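Local coordinates for protein putative HTH-type transcriptional regulator PH0061 (Pyrococcus horikoshii, PDB 2DBB) that probably binds specific DNA sequences as a transcriptional regulator of the AsnC family, through a helix-turn-helix domain, at residues Val15-Glu20 and Arg27-Ile32; Ile107-Leu112 and Ser125-Arg130. All blocks are in the same frame, centred on the assembly; numbering follows the deposited sequence.

The two contacts lie in different domains of one chain, with centres about 36 Å apart and no touch between them. Interaction 1 joins helix 9-18 to helix 26-32 in the DNA-binding region and is only partly buried. Interaction 2 joins strand 107-114 to helix 117-129 and is buried between one face of the antiparallel sheet and the helix. They share no secondary-structure element. Both are apolar, but their chemistry differs. Interaction 1 uses aliphatic branches alone, with an isoleucine at its exposed border. Interaction 2 is built round one aromatic ring that receives a methyl group over its face. Both segment pairs also have residues that reach the second subunit.

Interaction 1. Residues Val15-Glu20 and Arg27-Ile32; sequences VKILSE and RELADI
In Ile17, a chi1 of -62° sets CG2 anti to the backbone N and CG1 anti to the carbonyl carbon, which carries CG2 to Leu29 while CG1 leads toward Ile32. Ile17 CG2 touches Leu29 CD2 at 3.9 Å, and the two side chains slide past each other in opposite directions. The CG1 branch of Ile17 is extended, with chi2 near 175°. Ile17 CD1 reaches Ile32 CG2, also at 3.9 Å. Leu18 does not point straight at helix 26-32, but its CD2 lies 4.2 Å from Leu29 CD1. These two leucines cross at about a right angle. Leu29 is thus touched on both methyls, CD2 by Ile17 and CD1 by Leu18.

The contact packs the first helix of the helix-turn-helix domain against helix 26-32. By prediction, 27-32 belongs to the DNA-binding H-T-H motif, and helix 37-49 follows it. Leu29 also packs on Ile40 and Ile44 of that helix, so one buried leucine joins all three helices. Leu24, in the loop before helix 26-32, touches both Ile17 and Leu29. Ile17 also touches Leu33, the residue that follows helix 26-32.

Leu18 is buried and also packs on Ile58 of the second subunit. Val15 packs on Leu65 of that second subunit. Ser19 O accepts a hydrogen bond from Thr57 OG1 of the second subunit.

Interaction 2. Residues Ile107-Leu112 and Ser125-Arg130; sequences IIVRLL and SEFLQR
Leu111 and Val109 of strand 107-114 form a buried apolar contact with Phe127 of helix 117-129. This is helix-on-sheet packing in an alpha/beta sandwich, the ferredoxin-like fold of the effector domain in Lrp/AsnC proteins. The strand is an inner one of the four-stranded antiparallel sheet, and the helix lies over one sheet face. Val109 and Leu111 are two residues apart, so both project from the strand toward the helix.

Phe127 carries the helix side. Its CG is anti to the backbone N (chi1 174°), which extends the ring toward the sheet. Val109 CG1 meets the far end of the ring, 4.1 Å from Phe127 CZ, at an oblique approach. Leu111 grips the ring with both methyls. Its CD1 lies 4.0 Å from Phe127 CD2. The second methyl, Leu111 CD2, makes a CH-pi contact over one face, 3.9 Å from the centroid of the Phe127 ring and 8° off its normal. A serine in place of this phenylalanine would probably open a gap between helix and sheet and leave Val109 CG1 and both Leu111 methyls without the ring they pack on.

Helix 79-89 lies on the same face of the sheet. Its Ile89 touches both Val109 and Phe127, and Val95 of the neighbouring strand touches both Leu111 and Phe127. On the other face, Arg110 NH1 forms a salt bridge with Glu99 OE2 of the second subunit.

Interaction 1. Residues Val15-Glu20 and Arg27-Ile32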
# COMPACT_ATOMS: atom_id res chain seq x y z
N VAL B 15 0.25 14.18 -9.53
CA VAL B 15 0.33 13.10 -8.56
C VAL B 15 -0.65 12.00 -8.95
O VAL B 15 -0.32 10.81 -8.93
CB VAL B 15 -0.00 13.64 -7.15
CG1 VAL B 15 -0.37 12.49 -6.22
CG2 VAL B 15 1.21 14.40 -6.60
N LYS B 16 -1.87 12.40 -9.31
CA LYS B 16 -2.90 11.46 -9.72
C LYS B 16 -2.43 10.63 -10.92
O LYS B 16 -2.60 9.41 -10.96
CB LYS B 16 -4.18 12.23 -10.10
CG LYS B 16 -4.92 12.87 -8.93
CD LYS B 16 -5.71 11.82 -8.15
CE LYS B 16 -6.69 12.44 -7.15
NZ LYS B 16 -6.00 13.10 -6.00
N ILE B 17 -1.83 11.30 -11.91
CA ILE B 17 -1.34 10.62 -13.11
C ILE B 17 -0.18 9.67 -12.83
O ILE B 17 -0.21 8.52 -13.26
CB ILE B 17 -0.92 11.66 -14.18
CG1 ILE B 17 -2.15 12.50 -14.57
CG2 ILE B 17 -0.35 10.96 -15.41
CD1 ILE B 17 -1.84 13.63 -15.53
N LEU B 18 0.82 10.14 -12.10
CA LEU B 18 1.99 9.34 -11.77
C LEU B 18 1.64 8.10 -10.95
O LEU B 18 2.38 7.12 -10.96
CB LEU B 18 3.01 10.18 -11.00
CG LEU B 18 3.69 11.26 -11.84
CD1 LEU B 18 4.59 12.11 -10.95
CD2 LEU B 18 4.49 10.60 -12.95
N SER B 19 0.53 8.16 -10.23
CA SER B 19 0.11 7.03 -9.43
C SER B 19 -0.43 5.90 -10.30
O SER B 19 -0.47 4.75 -9.85
CB SER B 19 -0.93 7.47 -8.38
OG SER B 19 -2.13 7.90 -8.98
N GLU B 20 -0.84 6.22 -11.53
CA GLU B 20 -1.36 5.21 -12.46
C GLU B 20 -0.27 4.73 -13.41
O GLU B 20 -0.28 3.57 -13.84
CB GLU B 20 -2.52 5.78 -13.29
CG GLU B 20 -3.83 6.01 -12.53
CD GLU B 20 -4.41 4.73 -11.92
OE1 GLU B 20 -4.21 3.63 -12.49
OE2 GLU B 20 -5.10 4.84 -10.88
N ARG B 27 7.87 14.63 -21.21
CA ARG B 27 7.28 15.04 -22.47
C ARG B 27 5.81 14.57 -22.53
O ARG B 27 4.92 15.37 -22.82
CB ARG B 27 8.11 14.46 -23.63
CG ARG B 27 7.54 14.70 -25.01
CD ARG B 27 8.57 14.40 -26.12
NE ARG B 27 9.61 15.43 -26.21
CZ ARG B 27 10.75 15.42 -25.53
NH1 ARG B 27 11.02 14.43 -24.68
NH2 ARG B 27 11.62 16.41 -25.69
N GLU B 28 5.57 13.29 -22.24
CA GLU B 28 4.20 12.76 -22.25
C GLU B 28 3.35 13.51 -21.22
O GLU B 28 2.20 13.85 -21.48
CB GLU B 28 4.21 11.27 -21.91
CG GLU B 28 4.74 10.35 -23.00
CD GLU B 28 4.82 8.90 -22.55
OE1 GLU B 28 5.66 8.59 -21.67
OE2 GLU B 28 4.03 8.07 -23.05
N LEU B 29 3.91 13.75 -20.04
CA LEU B 29 3.19 14.47 -18.99
C LEU B 29 2.85 15.88 -19.47
O LEU B 29 1.73 16.36 -19.29
CB LEU B 29 4.03 14.54 -17.71
CG LEU B 29 4.28 13.20 -17.01
CD1 LEU B 29 5.32 13.38 -15.92
CD2 LEU B 29 2.97 12.69 -16.42
N ALA B 30 3.82 16.55 -20.08
CA ALA B 30 3.61 17.91 -20.57
C ALA B 30 2.49 17.93 -21.62
O ALA B 30 1.66 18.85 -21.63
CB ALA B 30 4.90 18.47 -21.17
N ASP B 31 2.46 16.92 -22.48
CA ASP B 31 1.43 16.83 -23.51
C ASP B 31 0.05 16.62 -22.90
O ASP B 31 -0.92 17.25 -23.31
CB ASP B 31 1.74 15.68 -24.47
CG ASP B 31 2.95 15.97 -25.34
OD1 ASP B 31 3.33 17.16 -25.41
OD2 ASP B 31 3.50 15.03 -25.94
N ILE B 32 -0.04 15.71 -21.94
CA ILE B 32 -1.31 15.44 -21.27
C ILE B 32 -1.82 16.67 -20.52
O ILE B 32 -3.02 16.95 -20.51
CB ILE B 32 -1.17 14.26 -20.27
CG1 ILE B 32 -1.00 12.95 -21.04
CG2 ILE B 32 -2.40 14.21 -19.35
CD1 ILE B 32 -0.53 11.78 -20.17

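Interaction 2. Residues Ile107-Leu112 and Ser125-Arg130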
# COMPACT_ATOMS: atom_id res chain seq x y z
N ILE B 107 -1.73 0.31 16.67
CA ILE B 107 -0.65 0.05 15.73
C ILE B 107 -1.12 -0.98 14.71
O ILE B 107 -1.63 -2.05 15.07
CB ILE B 107 0.63 -0.47 16.44
CG1 ILE B 107 1.09 0.55 17.48
CG2 ILE B 107 1.75 -0.66 15.42
CD1 ILE B 107 2.22 0.07 18.38
N ILE B 108 -0.97 -0.64 13.44
CA ILE B 108 -1.37 -1.50 12.33
C ILE B 108 -0.15 -1.76 11.48
O ILE B 108 0.48 -0.83 10.99
CB ILE B 108 -2.44 -0.83 11.44
CG1 ILE B 108 -3.64 -0.39 12.29
CG2 ILE B 108 -2.89 -1.80 10.35
CD1 ILE B 108 -4.30 -1.53 13.01
N VAL B 109 0.18 -3.04 11.30
CA VAL B 109 1.35 -3.44 10.54
C VAL B 109 1.05 -4.40 9.40
O VAL B 109 0.25 -5.32 9.55
CB VAL B 109 2.38 -4.13 11.46
CG1 VAL B 109 3.64 -4.50 10.67
CG2 VAL B 109 2.72 -3.21 12.63
N ARG B 110 1.69 -4.19 8.26
CA ARG B 110 1.51 -5.11 7.15
C ARG B 110 2.84 -5.82 6.94
O ARG B 110 3.89 -5.18 6.89
CB ARG B 110 1.12 -4.37 5.85
CG ARG B 110 1.06 -5.32 4.65
CD ARG B 110 0.79 -4.58 3.34
NE ARG B 110 -0.54 -3.98 3.29
CZ ARG B 110 -1.67 -4.66 3.11
NH1 ARG B 110 -1.64 -5.98 2.95
NH2 ARG B 110 -2.83 -4.03 3.09
N LEU B 111 2.78 -7.14 6.81
CA LEU B 111 3.95 -7.97 6.58
C LEU B 111 3.83 -8.70 5.24
O LEU B 111 2.73 -9.09 4.83
CB LEU B 111 4.06 -9.06 7.66
CG LEU B 111 4.00 -8.71 9.14
CD1 LEU B 111 4.04 -10.00 9.95
CD2 LEU B 111 5.16 -7.79 9.51
N LEU B 112 4.96 -8.86 4.56
CA LEU B 112 5.00 -9.61 3.31
C LEU B 112 5.65 -10.92 3.75
O LEU B 112 6.80 -10.92 4.20
CB LEU B 112 5.89 -8.93 2.26
CG LEU B 112 5.96 -9.69 0.92
CD1 LEU B 112 4.60 -9.65 0.25
CD2 LEU B 112 7.02 -9.06 0.01
N SER B 125 6.16 -15.83 13.90
CA SER B 125 6.62 -16.04 15.27
C SER B 125 7.84 -15.19 15.54
O SER B 125 7.97 -14.60 16.60
CB SER B 125 6.98 -17.51 15.51
OG SER B 125 5.85 -18.34 15.30
N GLU B 126 8.75 -15.12 14.57
CA GLU B 126 9.95 -14.31 14.74
C GLU B 126 9.56 -12.86 14.91
O GLU B 126 10.07 -12.17 15.79
CB GLU B 126 10.88 -14.43 13.53
CG GLU B 126 11.54 -15.78 13.38
CD GLU B 126 12.94 -15.65 12.81
OE1 GLU B 126 13.10 -14.98 11.76
OE2 GLU B 126 13.88 -16.22 13.41
N PHE B 127 8.65 -12.38 14.06
CA PHE B 127 8.21 -11.00 14.13
C PHE B 127 7.56 -10.69 15.47
O PHE B 127 7.86 -9.68 16.10
CB PHE B 127 7.21 -10.68 13.01
CG PHE B 127 6.62 -9.31 13.13
CD1 PHE B 127 7.38 -8.18 12.83
CD2 PHE B 127 5.32 -9.14 13.60
CE1 PHE B 127 6.86 -6.91 13.00
CE2 PHE B 127 4.80 -7.86 13.78
CZ PHE B 127 5.57 -6.75 13.48
N LEU B 128 6.67 -11.57 15.91
CA LEU B 128 5.96 -11.37 17.16
C LEU B 128 6.87 -11.29 18.39
O LEU B 128 6.56 -10.60 19.36
CB LEU B 128 4.90 -12.47 17.34
CG LEU B 128 3.81 -12.44 16.26
CD1 LEU B 128 2.88 -13.62 16.42
CD2 LEU B 128 3.03 -11.13 16.33
N GLN B 129 8.00 -11.99 18.35
CA GLN B 129 8.94 -11.96 19.47
C GLN B 129 9.41 -10.53 19.69
O GLN B 129 9.74 -10.14 20.81
CB GLN B 129 10.15 -12.86 19.22
CG GLN B 129 9.81 -14.35 19.21
CD GLN B 129 11.04 -15.23 19.06
OE1 GLN B 129 11.75 -15.17 18.06
NE2 GLN B 129 11.29 -16.05 20.07
N ARG B 130 9.42 -9.75 18.62
CA ARG B 130 9.85 -8.36 18.66
C ARG B 130 8.78 -7.43 19.23
O ARG B 130 9.03 -6.25 19.44
CB ARG B 130 10.24 -7.90 17.26
CG ARG B 130 11.51 -8.57 16.76
CD ARG B 130 11.60 -8.54 15.25
NE ARG B 130 12.90 -8.98 14.77
CZ ARG B 130 14.02 -8.28 14.91
NH1 ARG B 130 13.99 -7.09 15.51
NH2 ARG B 130 15.17 -8.76 14.45